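Local structure of DNA polymerase III subunit beta (4TRT) at residues Arg201-Gly206 / Val219-Val224. The protein forms a ring-shaped head-to-tail homodimer around DNA and probably tethers DNA polymerases and other proteins to it, making synthesis processive. Residues are numbered along the deposited sequence; the frame is centred on the assembly and turned at random. Where two conformers were deposited one is given.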
loop_
_atom_site.group_PDB
_atom_site.type_symbol
_atom_site.label_atom_id
_atom_site.label_comp_id
_atom_site.label_asym_id
_atom_site.label_seq_id
_atom_site.Cartn_x
_atom_site.Cartn_y
_atom_site.Cartn_z
ATOM N N ARG A 201 -17.979 -4.424 5.630
ATOM C CA ARG A 201 -17.648 -4.172 4.233
ATOM C C ARG A 201 -18.868 -4.019 3.323
ATOM O O ARG A 201 -18.762 -3.397 2.276
ATOM C CB ARG A 201 -16.720 -5.263 3.725
ATOM C CG ARG A 201 -15.341 -5.137 4.366
ATOM C CD ARG A 201 -14.436 -6.331 4.128
ATOM N NE ARG A 201 -13.185 -6.178 4.862
ATOM C CZ ARG A 201 -12.141 -5.480 4.420
ATOM N NH1 ARG A 201 -12.201 -4.879 3.245
ATOM N NH2 ARG A 201 -11.041 -5.386 5.154
ATOM N N VAL A 202 -20.025 -4.550 3.725
ATOM C CA VAL A 202 -21.241 -4.468 2.876
ATOM C C VAL A 202 -22.335 -3.506 3.358
ATOM O O VAL A 202 -23.172 -3.087 2.566
ATOM C CB VAL A 202 -21.876 -5.857 2.611
ATOM C CG1 VAL A 202 -20.873 -6.820 1.978
ATOM C CG2 VAL A 202 -22.480 -6.446 3.860
ATOM N N LEU A 203 -22.363 -3.177 4.641
ATOM C CA LEU A 203 -23.421 -2.309 5.162
ATOM C C LEU A 203 -23.249 -0.887 4.631
ATOM O O LEU A 203 -22.145 -0.375 4.562
ATOM C CB LEU A 203 -23.406 -2.292 6.696
ATOM C CG LEU A 203 -23.928 -3.560 7.381
ATOM C CD1 LEU A 203 -23.482 -3.620 8.839
ATOM C CD2 LEU A 203 -25.450 -3.627 7.263
ATOM N N LYS A 204 -24.352 -0.264 4.235
ATOM C CA LYS A 204 -24.350 1.152 3.841
ATOM C C LYS A 204 -25.473 1.876 4.570
ATOM O O LYS A 204 -26.287 1.241 5.232
ATOM C CB LYS A 204 -24.509 1.284 2.326
ATOM C CG LYS A 204 -23.296 0.824 1.521
ATOM C CD LYS A 204 -22.144 1.822 1.570
ATOM C CE LYS A 204 -20.807 1.175 1.207
ATOM N NZ LYS A 204 -20.356 0.177 2.223
ATOM N N ASP A 205 -25.501 3.202 4.479
ATOM C CA ASP A 205 -26.620 3.979 5.019
ATOM C C ASP A 205 -27.938 3.490 4.424
ATOM O O ASP A 205 -28.013 3.149 3.241
ATOM C CB ASP A 205 -26.454 5.478 4.711
ATOM C CG ASP A 205 -25.430 6.157 5.602
ATOM O OD1 ASP A 205 -25.023 5.562 6.624
ATOM O OD2 ASP A 205 -25.039 7.299 5.287
ATOM N N GLY A 206 -28.976 3.458 5.250
ATOM C CA GLY A 206 -30.270 2.941 4.833
ATOM C C GLY A 206 -30.615 1.717 5.645
ATOM O O GLY A 206 -29.846 1.296 6.502
ATOM N N VAL A 219 -28.804 -11.018 6.954
ATOM C CA VAL A 219 -28.884 -9.569 6.934
ATOM C C VAL A 219 -29.101 -9.116 5.507
ATOM O O VAL A 219 -28.325 -9.491 4.608
ATOM C CB VAL A 219 -27.599 -8.922 7.483
ATOM C CG1 VAL A 219 -27.702 -7.400 7.451
ATOM C CG2 VAL A 219 -27.332 -9.397 8.906
ATOM N N THR A 220 -30.158 -8.334 5.301
ATOM C CA THR A 220 -30.522 -7.849 3.976
ATOM C C THR A 220 -30.499 -6.331 3.934
ATOM O O THR A 220 -31.102 -5.658 4.780
ATOM C CB THR A 220 -31.906 -8.349 3.550
ATOM O OG1 THR A 220 -31.943 -9.775 3.630
ATOM C CG2 THR A 220 -32.218 -7.929 2.110
ATOM N N THR A 221 -29.794 -5.802 2.943
ATOM C CA THR A 221 -29.725 -4.377 2.710
ATOM C C THR A 221 -30.299 -4.101 1.339
ATOM O O THR A 221 -30.904 -4.977 0.704
ATOM C CB THR A 221 -28.274 -3.874 2.684
ATOM O OG1 THR A 221 -27.690 -4.191 1.404
ATOM C CG2 THR A 221 -27.461 -4.487 3.791
ATOM N N ASP A 222 -30.109 -2.866 0.893
ATOM C CA ASP A 222 -30.230 -2.513 -0.499
ATOM C C ASP A 222 -29.276 -3.382 -1.338
ATOM O O ASP A 222 -28.053 -3.199 -1.322
ATOM C CB ASP A 222 -29.948 -1.009 -0.620
ATOM C CG ASP A 222 -29.594 -0.579 -2.013
ATOM O OD1 ASP A 222 -30.494 -0.573 -2.868
ATOM O OD2 ASP A 222 -28.419 -0.220 -2.240
ATOM N N ARG A 223 -29.856 -4.361 -2.024
ATOM C CA ARG A 223 -29.158 -5.216 -3.003
ATOM C C ARG A 223 -28.271 -6.348 -2.466
ATOM O O ARG A 223 -27.985 -7.270 -3.220
ATOM C CB ARG A 223 -28.381 -4.376 -4.026
ATOM C CG ARG A 223 -29.281 -3.537 -4.925
ATOM C CD ARG A 223 -28.467 -2.633 -5.804
ATOM N NE ARG A 223 -29.313 -1.803 -6.657
ATOM C CZ ARG A 223 -28.844 -0.970 -7.577
ATOM N NH1 ARG A 223 -27.536 -0.867 -7.789
ATOM N NH2 ARG A 223 -29.685 -0.236 -8.298
ATOM N N VAL A 224 -27.839 -6.303 -1.200
ATOM C CA VAL A 224 -27.023 -7.378 -0.638
ATOM C C VAL A 224 -27.782 -8.229 0.374
ATOM O O VAL A 224 -28.551 -7.693 1.175
ATOM C CB VAL A 224 -25.769 -6.827 0.075
ATOM C CG1 VAL A 224 -25.024 -7.955 0.763
ATOM C CG2 VAL A 224 -24.845 -6.119 -0.902
#
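The chain leaving helix 193-202 passes over the turn that joins strands 216-220 and 224-229, with Val202 CA 7.4 Å from Val224 CA and Leu203 CA 7.1 Å from Thr221 CA. The turn is closed by a backbone hydrogen bond from Thr221 N to Val224 O, as in a beta hairpin. Leu203 has its CB directed away from the hairpin. Its CG lies anti to the carbonyl carbon (chi1 -73°), and the end of the chain swings back. CD2 then meets the methyl CG2 of Thr221 at 4.1 Å, the two side chains crossing at about a right angle. The same CD2 lies 4.4 Å from Val219 CG1. Thr221 divides its side chain. The methyl faces Leu203, while OG1 makes a weak hydrogen bond to Asp222 O within the turn. Val202 directs its CB toward the hairpin, and CB itself makes the closest approach, 4.2 Å from Val224 CG1. Lys204 NZ donates a hydrogen bond to Leu203 O (3.0 Å), from above the carbonyl plane. Leu17 of helix 8-21 touches both Val202 and Val224, and Ala208 touches Leu203. The contact joins the helix end to the hairpin in the central clamp domain, bordered by Leu17 from the N-terminal domain. Its chemistry is apolar: three carbon-carbon approaches in a mostly buried setting, consistent with cohesion by dispersion and exclusion of water.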